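Local structure of succinate-semialdehyde dehydrogenase (Synechococcus sp., 4ITA) at residues 20-25 / 183-188; 29-34 / 196-201; 55-60 / 88-93; 254-259 / 365-370; 269-274 / 370-375. The protein probably oxidises succinic semialdehyde to succinate with a nicotinamide cofactor and is bound here to NADPH. All coordinates share one frame; numbering follows the deposited sequence.

Contact 1: residues 20-25 / 183-188; sequences KALTPA and QTLLIG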
# COMPACT_ATOMS: atom_id res chain seq x y z
N LYS A 20 -14.07 -24.75 -19.14
CA LYS A 20 -13.11 -25.53 -18.40
C LYS A 20 -12.16 -24.58 -17.68
O LYS A 20 -11.63 -23.64 -18.28
CB LYS A 20 -12.32 -26.43 -19.36
CG LYS A 20 -11.52 -27.55 -18.70
CD LYS A 20 -10.89 -28.47 -19.75
CE LYS A 20 -10.23 -29.69 -19.12
NZ LYS A 20 -9.10 -29.32 -18.22
N ALA A 21 -11.95 -24.80 -16.39
CA ALA A 21 -10.97 -24.04 -15.64
C ALA A 21 -9.57 -24.45 -16.07
O ALA A 21 -9.33 -25.60 -16.43
CB ALA A 21 -11.15 -24.25 -14.15
N LEU A 22 -8.64 -23.51 -16.02
CA LEU A 22 -7.24 -23.83 -16.27
C LEU A 22 -6.71 -24.76 -15.20
O LEU A 22 -7.12 -24.70 -14.04
CB LEU A 22 -6.39 -22.57 -16.24
CG LEU A 22 -6.69 -21.48 -17.27
CD1 LEU A 22 -5.69 -20.35 -17.09
CD2 LEU A 22 -6.66 -22.03 -18.70
N THR A 23 -5.78 -25.63 -15.58
CA THR A 23 -5.05 -26.41 -14.59
C THR A 23 -3.89 -25.59 -14.03
O THR A 23 -3.47 -24.60 -14.62
CB THR A 23 -4.45 -27.67 -15.23
OG1 THR A 23 -3.47 -27.27 -16.19
CG2 THR A 23 -5.53 -28.52 -15.89
N PRO A 24 -3.34 -26.01 -12.88
CA PRO A 24 -2.12 -25.37 -12.38
C PRO A 24 -0.98 -25.29 -13.40
O PRO A 24 -0.29 -24.27 -13.45
CB PRO A 24 -1.74 -26.24 -11.18
CG PRO A 24 -3.06 -26.67 -10.65
CD PRO A 24 -3.94 -26.89 -11.86
N ALA A 25 -0.78 -26.33 -14.20
CA ALA A 25 0.25 -26.28 -15.24
C ALA A 25 -0.05 -25.20 -16.28
O ALA A 25 0.86 -24.49 -16.74
CB ALA A 25 0.41 -27.64 -15.90
N GLN A 183 -3.66 -11.17 -19.80
CA GLN A 183 -4.23 -12.50 -19.96
C GLN A 183 -5.36 -12.73 -18.99
O GLN A 183 -5.20 -12.54 -17.78
CB GLN A 183 -3.17 -13.59 -19.77
CG GLN A 183 -2.07 -13.60 -20.82
CD GLN A 183 -1.02 -14.67 -20.53
OE1 GLN A 183 -1.07 -15.78 -21.07
NE2 GLN A 183 -0.09 -14.34 -19.65
N THR A 184 -6.49 -13.16 -19.52
CA THR A 184 -7.60 -13.62 -18.71
C THR A 184 -7.38 -15.06 -18.27
O THR A 184 -7.09 -15.94 -19.09
CB THR A 184 -8.89 -13.52 -19.52
OG1 THR A 184 -9.24 -12.13 -19.60
CG2 THR A 184 -10.03 -14.30 -18.87
N LEU A 185 -7.48 -15.28 -16.96
CA LEU A 185 -7.36 -16.62 -16.39
C LEU A 185 -8.74 -17.12 -16.03
O LEU A 185 -9.38 -16.60 -15.10
CB LEU A 185 -6.48 -16.61 -15.14
CG LEU A 185 -5.10 -15.96 -15.26
CD1 LEU A 185 -4.36 -16.05 -13.94
CD2 LEU A 185 -4.28 -16.59 -16.38
N LEU A 186 -9.22 -18.13 -16.75
CA LEU A 186 -10.49 -18.77 -16.40
C LEU A 186 -10.22 -19.74 -15.26
O LEU A 186 -9.97 -20.92 -15.47
CB LEU A 186 -11.09 -19.49 -17.61
CG LEU A 186 -11.54 -18.57 -18.76
CD1 LEU A 186 -12.24 -19.41 -19.84
CD2 LEU A 186 -12.43 -17.44 -18.27
N ILE A 187 -10.22 -19.20 -14.04
CA ILE A 187 -9.91 -19.98 -12.85
C ILE A 187 -10.83 -19.61 -11.71
O ILE A 187 -11.40 -18.51 -11.68
CB ILE A 187 -8.43 -19.78 -12.40
CG1 ILE A 187 -8.16 -18.33 -11.97
CG2 ILE A 187 -7.46 -20.24 -13.49
CD1 ILE A 187 -6.75 -18.09 -11.43
N GLY A 188 -10.99 -20.54 -10.77
CA GLY A 188 -11.84 -20.33 -9.62
C GLY A 188 -11.08 -19.68 -8.47
O GLY A 188 -9.86 -19.52 -8.51

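Contact 2: residues 29-34 / 196-201; sequences AKLAKA and IKDPRV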
# COMPACT_ATOMS: atom_id res chain seq x y z
N ALA A 29 2.10 -21.82 -17.18
CA ALA A 29 2.51 -21.45 -18.53
C ALA A 29 2.13 -20.01 -18.85
O ALA A 29 2.90 -19.29 -19.49
CB ALA A 29 1.88 -22.39 -19.54
N LYS A 30 0.95 -19.60 -18.41
CA LYS A 30 0.54 -18.21 -18.63
C LYS A 30 1.42 -17.23 -17.87
O LYS A 30 1.74 -16.16 -18.38
CB LYS A 30 -0.94 -18.02 -18.31
CG LYS A 30 -1.83 -18.76 -19.32
CD LYS A 30 -3.21 -18.19 -19.42
CE LYS A 30 -4.07 -18.97 -20.40
NZ LYS A 30 -4.16 -18.31 -21.74
N LEU A 31 1.84 -17.59 -16.66
CA LEU A 31 2.75 -16.74 -15.90
C LEU A 31 4.14 -16.68 -16.53
O LEU A 31 4.76 -15.62 -16.57
CB LEU A 31 2.81 -17.18 -14.43
CG LEU A 31 1.46 -17.07 -13.71
CD1 LEU A 31 1.55 -17.59 -12.29
CD2 LEU A 31 0.95 -15.63 -13.71
N ALA A 32 4.63 -17.81 -17.05
CA ALA A 32 5.90 -17.80 -17.77
C ALA A 32 5.82 -16.88 -18.99
O ALA A 32 6.75 -16.12 -19.25
CB ALA A 32 6.27 -19.21 -18.21
N LYS A 33 4.71 -16.94 -19.72
CA LYS A 33 4.56 -16.08 -20.89
C LYS A 33 4.44 -14.62 -20.50
O LYS A 33 5.00 -13.75 -21.16
CB LYS A 33 3.36 -16.51 -21.75
CG LYS A 33 3.29 -15.75 -23.07
CD LYS A 33 2.30 -16.34 -24.05
CE LYS A 33 0.87 -16.12 -23.62
NZ LYS A 33 -0.06 -16.83 -24.55
N ALA A 34 3.73 -14.34 -19.41
CA ALA A 34 3.63 -12.97 -18.91
C ALA A 34 5.00 -12.40 -18.54
O ALA A 34 5.29 -11.24 -18.82
CB ALA A 34 2.71 -12.91 -17.70
N ILE A 196 -0.74 -15.81 -6.51
CA ILE A 196 -0.11 -14.92 -5.53
C ILE A 196 1.26 -15.43 -5.07
O ILE A 196 2.18 -14.64 -4.84
CB ILE A 196 -1.02 -14.74 -4.29
CG1 ILE A 196 -2.33 -14.06 -4.69
CG2 ILE A 196 -0.30 -13.94 -3.19
CD1 ILE A 196 -3.39 -14.11 -3.61
N LYS A 197 1.39 -16.75 -4.95
CA LYS A 197 2.63 -17.35 -4.46
C LYS A 197 3.69 -17.50 -5.55
O LYS A 197 4.84 -17.84 -5.24
CB LYS A 197 2.36 -18.72 -3.82
CG LYS A 197 1.74 -18.60 -2.44
CD LYS A 197 1.54 -19.96 -1.80
CE LYS A 197 1.20 -19.82 -0.33
NZ LYS A 197 0.92 -21.14 0.29
N ASP A 198 3.34 -17.26 -6.81
CA ASP A 198 4.31 -17.42 -7.88
C ASP A 198 5.33 -16.29 -7.81
O ASP A 198 4.96 -15.13 -7.69
CB ASP A 198 3.62 -17.42 -9.24
CG ASP A 198 4.57 -17.78 -10.36
OD1 ASP A 198 5.32 -16.90 -10.82
OD2 ASP A 198 4.58 -18.96 -10.76
N PRO A 199 6.63 -16.63 -7.87
CA PRO A 199 7.65 -15.59 -7.69
C PRO A 199 7.64 -14.51 -8.76
O PRO A 199 8.13 -13.41 -8.51
CB PRO A 199 8.97 -16.38 -7.74
CG PRO A 199 8.63 -17.69 -8.36
CD PRO A 199 7.22 -17.98 -7.97
N ARG A 200 7.06 -14.79 -9.92
CA ARG A 200 7.01 -13.80 -11.00
C ARG A 200 5.90 -12.76 -10.79
O ARG A 200 5.93 -11.68 -11.38
CB ARG A 200 6.84 -14.50 -12.34
CG ARG A 200 8.02 -15.42 -12.68
CD ARG A 200 7.67 -16.44 -13.75
NE ARG A 200 6.75 -17.45 -13.24
CZ ARG A 200 6.59 -18.65 -13.79
NH1 ARG A 200 7.29 -19.00 -14.86
NH2 ARG A 200 5.74 -19.51 -13.26
N VAL A 201 4.92 -13.10 -9.97
CA VAL A 201 3.82 -12.18 -9.69
C VAL A 201 4.26 -11.21 -8.60
O VAL A 201 4.69 -11.64 -7.53
CB VAL A 201 2.55 -12.96 -9.30
CG1 VAL A 201 1.45 -12.02 -8.85
CG2 VAL A 201 2.08 -13.81 -10.48

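Contact 3: residues 55-60 / 88-93; sequences NAAAIL and KSALVC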
# COMPACT_ATOMS: atom_id res chain seq x y z
N ASN A 55 -6.45 2.56 -29.22
CA ASN A 55 -7.12 1.58 -30.06
C ASN A 55 -8.18 0.81 -29.28
O ASN A 55 -9.27 0.56 -29.79
CB ASN A 55 -6.12 0.58 -30.67
CG ASN A 55 -5.35 1.15 -31.83
OD1 ASN A 55 -5.63 2.24 -32.32
ND2 ASN A 55 -4.37 0.39 -32.29
N ALA A 56 -7.86 0.44 -28.04
CA ALA A 56 -8.81 -0.25 -27.17
C ALA A 56 -10.04 0.62 -26.91
O ALA A 56 -11.17 0.14 -26.99
CB ALA A 56 -8.15 -0.65 -25.85
N ALA A 57 -9.81 1.90 -26.63
CA ALA A 57 -10.90 2.85 -26.46
C ALA A 57 -11.79 2.90 -27.70
O ALA A 57 -13.02 2.87 -27.60
CB ALA A 57 -10.37 4.24 -26.14
N ALA A 58 -11.18 2.98 -28.88
CA ALA A 58 -11.95 3.05 -30.12
C ALA A 58 -12.78 1.78 -30.36
O ALA A 58 -13.90 1.85 -30.87
CB ALA A 58 -11.04 3.34 -31.31
N ILE A 59 -12.23 0.62 -30.00
CA ILE A 59 -12.98 -0.63 -30.10
C ILE A 59 -14.20 -0.61 -29.18
O ILE A 59 -15.31 -0.94 -29.59
CB ILE A 59 -12.07 -1.84 -29.78
CG1 ILE A 59 -11.04 -2.03 -30.89
CG2 ILE A 59 -12.91 -3.10 -29.62
CD1 ILE A 59 -9.88 -2.94 -30.52
N LEU A 60 -14.00 -0.19 -27.93
CA LEU A 60 -15.11 -0.06 -26.98
C LEU A 60 -16.16 0.94 -27.46
O LEU A 60 -17.36 0.71 -27.30
CB LEU A 60 -14.56 0.37 -25.62
CG LEU A 60 -13.83 -0.72 -24.84
CD1 LEU A 60 -12.88 -0.10 -23.84
CD2 LEU A 60 -14.83 -1.63 -24.13
N LYS A 88 -17.68 4.25 -20.37
CA LYS A 88 -16.81 4.69 -19.29
C LYS A 88 -15.47 3.93 -19.32
O LYS A 88 -14.42 4.49 -18.98
CB LYS A 88 -17.51 4.51 -17.95
CG LYS A 88 -16.91 5.30 -16.81
CD LYS A 88 -17.74 5.12 -15.56
CE LYS A 88 -17.18 5.92 -14.40
NZ LYS A 88 -18.15 5.92 -13.27
N SER A 89 -15.52 2.67 -19.73
CA SER A 89 -14.31 1.87 -19.95
C SER A 89 -13.40 2.52 -21.00
O SER A 89 -12.18 2.60 -20.81
CB SER A 89 -14.69 0.44 -20.37
OG SER A 89 -15.38 -0.23 -19.32
N ALA A 90 -13.99 2.97 -22.10
CA ALA A 90 -13.22 3.70 -23.11
C ALA A 90 -12.62 4.97 -22.50
O ALA A 90 -11.47 5.31 -22.78
CB ALA A 90 -14.10 4.05 -24.29
N LEU A 91 -13.39 5.65 -21.66
CA LEU A 91 -12.96 6.91 -21.09
C LEU A 91 -11.71 6.74 -20.23
O LEU A 91 -10.81 7.56 -20.28
CB LEU A 91 -14.09 7.52 -20.27
CG LEU A 91 -13.97 8.97 -19.81
CD1 LEU A 91 -14.05 9.89 -21.02
CD2 LEU A 91 -15.06 9.27 -18.79
N VAL A 92 -11.64 5.68 -19.42
CA VAL A 92 -10.47 5.53 -18.56
C VAL A 92 -9.24 5.11 -19.39
O VAL A 92 -8.11 5.47 -19.06
CB VAL A 92 -10.72 4.58 -17.34
CG1 VAL A 92 -10.96 3.14 -17.79
CG2 VAL A 92 -9.57 4.68 -16.34
N CYS A 93 -9.46 4.38 -20.48
CA CYS A 93 -8.37 4.09 -21.42
C CYS A 93 -7.80 5.40 -21.97
O CYS A 93 -6.58 5.60 -21.98
CB CYS A 93 -8.86 3.21 -22.57
SG CYS A 93 -9.18 1.50 -22.10

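Contact 4: residues 254-259 / 365-370; sequences VARTMN and PVAMVF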
# COMPACT_ATOMS: atom_id res chain seq x y z
N VAL A 254 -31.81 6.95 -8.11
CA VAL A 254 -30.80 6.42 -9.03
C VAL A 254 -29.65 5.80 -8.24
O VAL A 254 -29.21 4.69 -8.55
CB VAL A 254 -30.26 7.51 -9.98
CG1 VAL A 254 -29.11 6.95 -10.83
CG2 VAL A 254 -31.38 8.02 -10.88
N ALA A 255 -29.17 6.50 -7.22
CA ALA A 255 -28.01 6.02 -6.47
C ALA A 255 -28.26 4.66 -5.79
O ALA A 255 -27.38 3.81 -5.77
CB ALA A 255 -27.57 7.05 -5.47
N ARG A 256 -29.47 4.43 -5.27
CA ARG A 256 -29.76 3.14 -4.66
C ARG A 256 -30.04 2.05 -5.69
O ARG A 256 -29.66 0.89 -5.49
CB ARG A 256 -30.93 3.24 -3.66
CG ARG A 256 -31.50 1.89 -3.18
CD ARG A 256 -30.61 1.15 -2.16
NE ARG A 256 -29.50 0.42 -2.78
CZ ARG A 256 -28.76 -0.50 -2.16
NH1 ARG A 256 -27.77 -1.09 -2.82
NH2 ARG A 256 -28.99 -0.83 -0.90
N THR A 257 -30.71 2.39 -6.79
CA THR A 257 -31.27 1.36 -7.66
C THR A 257 -30.49 1.09 -8.95
O THR A 257 -30.77 0.10 -9.62
CB THR A 257 -32.77 1.61 -7.98
OG1 THR A 257 -32.92 2.79 -8.79
CG2 THR A 257 -33.57 1.77 -6.69
N MET A 258 -29.54 1.94 -9.30
CA MET A 258 -28.70 1.70 -10.49
C MET A 258 -27.98 0.37 -10.36
O MET A 258 -27.66 -0.06 -9.26
CB MET A 258 -27.67 2.83 -10.66
CG MET A 258 -26.69 2.94 -9.49
SD MET A 258 -25.54 4.34 -9.54
CE MET A 258 -24.71 4.13 -7.96
N ASN A 259 -27.72 -0.28 -11.49
CA ASN A 259 -27.05 -1.58 -11.51
C ASN A 259 -27.81 -2.61 -10.68
O ASN A 259 -27.21 -3.50 -10.05
CB ASN A 259 -25.60 -1.48 -11.02
CG ASN A 259 -24.68 -2.43 -11.76
OD1 ASN A 259 -24.68 -2.45 -12.99
ND2 ASN A 259 -23.90 -3.21 -11.02
N PRO A 365 -31.59 -3.63 -4.55
CA PRO A 365 -32.20 -2.29 -4.48
C PRO A 365 -33.07 -2.10 -3.24
O PRO A 365 -34.28 -1.88 -3.35
CB PRO A 365 -33.06 -2.24 -5.75
CG PRO A 365 -33.46 -3.68 -5.97
CD PRO A 365 -32.27 -4.50 -5.53
N VAL A 366 -32.43 -2.16 -2.08
CA VAL A 366 -33.12 -2.15 -0.79
C VAL A 366 -32.57 -1.00 0.04
O VAL A 366 -31.41 -1.03 0.46
CB VAL A 366 -32.93 -3.49 -0.04
CG1 VAL A 366 -33.65 -3.47 1.32
CG2 VAL A 366 -33.41 -4.65 -0.89
N ALA A 367 -33.39 0.01 0.28
CA ALA A 367 -32.97 1.19 1.04
C ALA A 367 -33.33 1.05 2.50
O ALA A 367 -34.47 0.70 2.82
CB ALA A 367 -33.62 2.42 0.47
N MET A 368 -32.38 1.31 3.39
CA MET A 368 -32.67 1.49 4.82
C MET A 368 -32.86 2.98 5.08
O MET A 368 -32.07 3.79 4.60
CB MET A 368 -31.54 0.93 5.70
CG MET A 368 -31.34 -0.59 5.64
SD MET A 368 -30.10 -1.28 6.82
CE MET A 368 -28.60 -1.20 5.81
N VAL A 369 -33.90 3.35 5.83
CA VAL A 369 -34.18 4.77 6.08
C VAL A 369 -34.16 5.06 7.57
O VAL A 369 -34.67 4.28 8.37
CB VAL A 369 -35.54 5.18 5.47
CG1 VAL A 369 -35.80 6.67 5.68
CG2 VAL A 369 -35.58 4.85 3.98
N PHE A 370 -33.55 6.19 7.92
CA PHE A 370 -33.41 6.63 9.30
C PHE A 370 -33.78 8.10 9.41
O PHE A 370 -33.65 8.85 8.45
CB PHE A 370 -31.95 6.49 9.74
CG PHE A 370 -31.40 5.12 9.51
CD1 PHE A 370 -31.47 4.16 10.50
CD2 PHE A 370 -30.82 4.78 8.29
CE1 PHE A 370 -30.96 2.89 10.29
CE2 PHE A 370 -30.32 3.51 8.06
CZ PHE A 370 -30.39 2.56 9.06

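Contact 5: residues 269-274 / 370-375; sequences RFILHE and FTVKDL. With EDO (1,2-ethanediol), chain L.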
# COMPACT_ATOMS: atom_id res chain seq x y z
N ARG A 269 -28.02 3.71 2.91
CA ARG A 269 -28.67 4.17 4.13
C ARG A 269 -29.04 5.64 3.98
O ARG A 269 -28.16 6.50 3.90
CB ARG A 269 -27.75 3.96 5.35
CG ARG A 269 -27.47 2.47 5.65
CD ARG A 269 -26.46 2.27 6.81
NE ARG A 269 -25.25 3.02 6.51
CZ ARG A 269 -24.70 3.95 7.28
NH1 ARG A 269 -25.16 4.19 8.51
NH2 ARG A 269 -23.64 4.61 6.82
N PHE A 270 -30.34 5.90 3.91
CA PHE A 270 -30.86 7.25 3.78
C PHE A 270 -31.08 7.82 5.16
O PHE A 270 -31.81 7.24 5.97
CB PHE A 270 -32.16 7.23 2.98
CG PHE A 270 -31.96 6.93 1.52
CD1 PHE A 270 -31.72 5.63 1.10
CD2 PHE A 270 -31.96 7.94 0.58
CE1 PHE A 270 -31.50 5.35 -0.25
CE2 PHE A 270 -31.75 7.67 -0.76
CZ PHE A 270 -31.52 6.37 -1.17
N ILE A 271 -30.40 8.93 5.44
CA ILE A 271 -30.40 9.55 6.76
C ILE A 271 -31.05 10.92 6.62
O ILE A 271 -30.50 11.84 6.02
CB ILE A 271 -28.98 9.62 7.32
CG1 ILE A 271 -28.44 8.20 7.51
CG2 ILE A 271 -28.96 10.40 8.63
CD1 ILE A 271 -26.95 8.11 7.79
N LEU A 272 -32.28 11.02 7.13
CA LEU A 272 -33.14 12.16 6.84
C LEU A 272 -33.34 13.04 8.06
O LEU A 272 -33.75 12.55 9.12
CB LEU A 272 -34.51 11.66 6.37
CG LEU A 272 -34.48 10.58 5.27
CD1 LEU A 272 -35.90 10.19 4.89
CD2 LEU A 272 -33.70 11.07 4.07
N HIS A 273 -33.06 14.33 7.92
CA HIS A 273 -33.39 15.27 8.99
C HIS A 273 -34.90 15.27 9.23
O HIS A 273 -35.68 15.31 8.28
CB HIS A 273 -32.91 16.68 8.64
CG HIS A 273 -32.98 17.63 9.79
ND1 HIS A 273 -34.17 18.10 10.30
CD2 HIS A 273 -32.00 18.18 10.55
CE1 HIS A 273 -33.92 18.91 11.32
NE2 HIS A 273 -32.61 18.97 11.49
N GLU A 274 -35.31 15.22 10.50
CA GLU A 274 -36.73 15.11 10.84
C GLU A 274 -37.61 16.20 10.21
O GLU A 274 -38.79 15.95 9.94
CB GLU A 274 -36.92 15.08 12.36
CG GLU A 274 -36.40 16.28 13.10
CD GLU A 274 -36.79 16.26 14.57
OE1 GLU A 274 -36.59 17.29 15.25
OE2 GLU A 274 -37.31 15.22 15.03
N PHE A 370 -33.55 6.19 7.92
CA PHE A 370 -33.41 6.63 9.30
C PHE A 370 -33.78 8.10 9.41
O PHE A 370 -33.65 8.85 8.45
CB PHE A 370 -31.95 6.49 9.74
CG PHE A 370 -31.40 5.12 9.51
CD1 PHE A 370 -31.47 4.16 10.50
CD2 PHE A 370 -30.82 4.78 8.29
CE1 PHE A 370 -30.96 2.89 10.29
CE2 PHE A 370 -30.32 3.51 8.06
CZ PHE A 370 -30.39 2.56 9.06
N THR A 371 -34.23 8.51 10.59
CA THR A 371 -34.49 9.92 10.86
C THR A 371 -33.55 10.42 11.96
O THR A 371 -33.30 9.70 12.94
CB THR A 371 -35.96 10.16 11.26
OG1 THR A 371 -36.82 9.73 10.20
CG2 THR A 371 -36.22 11.63 11.53
N VAL A 372 -33.02 11.62 11.78
CA VAL A 372 -32.14 12.23 12.77
C VAL A 372 -32.58 13.66 13.09
O VAL A 372 -33.33 14.27 12.33
CB VAL A 372 -30.65 12.20 12.33
CG1 VAL A 372 -30.17 10.76 12.19
CG2 VAL A 372 -30.47 12.94 11.02
N LYS A 373 -32.10 14.19 14.21
CA LYS A 373 -32.57 15.48 14.72
C LYS A 373 -31.63 16.65 14.45
O LYS A 373 -32.05 17.80 14.48
CB LYS A 373 -32.81 15.40 16.23
CG LYS A 373 -34.05 14.64 16.64
CD LYS A 373 -34.18 14.64 18.15
CE LYS A 373 -35.26 13.67 18.61
NZ LYS A 373 -36.58 14.00 18.01
N ASP A 374 -30.36 16.35 14.22
CA ASP A 374 -29.38 17.41 14.01
C ASP A 374 -28.13 16.88 13.32
O ASP A 374 -28.01 15.68 13.05
CB ASP A 374 -29.03 18.13 15.33
CG ASP A 374 -28.48 17.20 16.40
OD1 ASP A 374 -27.87 16.16 16.08
OD2 ASP A 374 -28.65 17.52 17.60
N LEU A 375 -27.21 17.79 13.06
CA LEU A 375 -25.98 17.48 12.34
C LEU A 375 -25.10 16.44 13.05
O LEU A 375 -24.60 15.51 12.42
CB LEU A 375 -25.21 18.79 12.12
CG LEU A 375 -23.94 18.72 11.29
CD1 LEU A 375 -24.22 18.11 9.95
CD2 LEU A 375 -23.38 20.12 11.12
C1 EDO L . -26.34 18.53 20.00
O1 EDO L . -26.32 17.82 18.76
C2 EDO L . -24.90 18.82 20.41
O2 EDO L . -24.13 17.61 20.29

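Contact 1: residues 20-25 / 183-188
L22 lays its CB and one methyl over the branch methyl of I187, with L22 CB 3.8 Å from I187 CG2 and L22 CD1 4.0 Å from the same carbon. The other branch of the isoleucine is turned from the leucine: I187 CG1 stands between the backbone N and the carbonyl carbon (chi1 64°), whereas CG2 lies beside the N and meets L22. The tip of L22 continues to L185, whose side chain it crosses at about a right angle; L22 CD1 and L185 CD2 are 4.1 Å apart. Beside this apolar patch, the backbones are joined by one hydrogen bond, L22 N to L186 O at 3.0 Å. It is fairly straight, 162° at the hydrogen, and the donor sits nearly along the C=O axis. A21 CA adds a CA-H...O contact of 3.3 Å to L186 O, which therefore receives two neighbouring groups of the loop. L186 is the centre of an inverse gamma turn, consistent with its carbonyl facing the loop. An alanine in place of L22 would probably open a gap where CG and the methyls stood, costing L185 CD2 its leucine neighbour and I187 CG2 that of CD1. Q191 holds both segments, its side chain bonding to L22 O and G188 N. The contact thus joins the loop leading into helix 24-41 to strand 182-185 and the loop after it; the strand pairs in parallel with strand 152-156, while L185 packs on K30 and I187 on I27, both of helix 24-41.

Contact 2: residues 29-34 / 196-201
D198 OD1 is gripped by two donors of R200, the side-chain NE and the backbone N, both at 2.9 Å. The NE bond is nearly straight (175°) and uses the syn lone pair of OD1, while the backbone N comes to the anti side, tilted out of the carboxylate plane, and closes an Asx turn. R200 NH2 forms a salt bridge with D198 OD2 at 2.8 Å, so the arginine holds the carboxylate side-on through two nitrogens, and this fixes the rotation of its guanidinium. The flat group so held lies over segment 29-34 of helix 24-41 with one face: L31 C is above its centre and A32 N is offset toward the rim. At the far nitrogen, R200 NH1 comes within 3.4 Å of A32 CA, with the methyl of A32 close beside it. L31 meets the aspartate tip to tip, its CD1 3.6 Å from D198 CG. The other methyl of L31 turns to the valine, with L31 CD2 3.9 Å from V201 CG2. The aspartate is buried, and the paired arginine would be expected to favour its charged form; D28 gives R200 NH2 a second acidic partner. Helix 24-41 is thus packed on the turn between helix 192-197 and strand 201-207, and I125 of the neighbouring strand 115-129 touches A34, R200 and V201 from the sheet.

Contact 3: residues 55-60 / 88-93
A57 and A90 face each other where the two helices come nearest, their CA atoms only 4.2 Å apart. Neither methyl points straight across the interface: A57 CB lies 3.7 Å from A90 O, and A90 CB in turn lies 3.7 Å from A57 O. Each methyl rests beside the backbone carbonyl of the other helix, and the small residues let the backbones come together here. L60 and C93 flank this pair along the helices, their ends converging on one side of it. L60 points toward helix 88-93, with L60 CB 3.9 Å from A90 CB. Its CG is anti to the carbonyl carbon (chi1 -74°), and beyond it the CD1 methyl lies against the backbone, 3.7 Å from A90 N and also close to S89 CB. One turn along, C93 points back across the interface, and C93 CB meets A57 CB at 4.0 Å. Its sulfur makes looser contacts with A56 CB and L60 CD1, each 4.4 Å away. No hydrogen bond crosses between the segments; the hydroxyl of S89 is bonded within its own helix to the carbonyl of E85. F140 of helix 137-149 touches L60, S89 and C93, while L172 and A175 of helix 162-175 touch A56, so the apolar seam continues into further helices. With the axes of segments 55-60 and 88-93 8.3 Å apart and crossing at -165°, this is a close antiparallel helix pair built on alanine contacts, within what is, by the family fold, the cofactor-binding domain.

Contact 4: residues 254-259 / 365-370
The last turn of helix 245-257 runs up to the start of strand 366-372, bringing the CA atoms of T257 and P365 to 4.9 Å from each other. R256 crosses the gap with its side chain, bent twice along its length (chi2 75°, chi3 -80°), and R256 NH2 donates a hydrogen bond of 2.8 Å to V366 O. This bond is well bent, 134° at the hydrogen; the donor lies above the carbonyl plane, and the acceptor is tilted from the guanidinium plane. One guanidinium face has P365 CA over it, offset toward the rim. R256 CD lies beside V366 O (3.5 Å) and 4.2 Å from A367 CB. Next to it, the side chains of T257 and P365 cross at about a right angle, with T257 CG2 4.2 Å from P365 CB, while the threonine hydroxyl is bonded to T253 O in its own helix. The arginine is buried, and L362 O takes a further hydrogen bond from its NH1, so backbone carbonyls receive its polar end. F288 of helix 274-289 covers R256, T257 and A367. Through its bond to V366 O, the arginine ties the end of the helix to strand 366-372, which lies between strands 346-349 and 267-273.

Contact 5: residues 269-274 / 370-375
I271, L272 and H273 pair in parallel with F370, T371 and V372, and four backbone hydrogen bonds join them. They alternate between the strands: F370 N to F270 O, L272 N to F370 O, V372 N to L272 O and E274 N to V372 O, the first at 2.8 Å and the rest at 2.9 Å. On one face of the sheet, I271 CG2 fits against V372 CG1 at 3.8 Å. F370 on the same face sends its ring back toward R269, with F370 CE2 3.8 Å from R269 CB, while F270 O lies at the ring edge. On the other face T371 CG2 touches E274 CB at 3.6 Å. H273 shares the face of I271; its CG is anti to the backbone N (chi1 -169°), and one ring face has V372 O over it, offset toward the rim. The ring also stands beside the backbone of K373. Farther out, H273 ND1 bonds to A275 N and caps the following helix, and the ring meets F240 edge-to-face. An alanine in place of H273 would probably leave the start of helix 274-289 without this cap and F240 without its ring partner. D374 likewise caps helix 375-383 through Q377 N, and its OD2 accepts a 2.6 Å bond from O1 of an ethanediol, probably from the crystallisation liquor. At the exposed end of the pair K373 NZ and E274 OE2 form a weak salt bridge of 3.3 Å, so the charged pair is likely to add little to a union made chiefly by backbone bonds and apolar side chains.

The contacts form two pairs, with contact 3 apart from both; contacts 1 and 2 lie on the opposite side of the chain's centre from contacts 4 and 5. Contacts 1 and 2 share helix 24-41 and touch directly, Q183 NE2 lying 2.9 Å from K30 O, a probable hydrogen bond. The centre of contact 3 is about 26 Å from that of contact 1. Contacts 4 and 5 share strand 366-372 and residue F370, and are joined by a probable hydrogen bond, F270 N to M368 O, 2.8 Å. The nearest atoms of contacts 3 and 4 are about 8 Å apart. Closest to the bound NADPH are the side chains of I187 in contact 1, about 7 Å away, and R256 in contact 4, about 9 Å away.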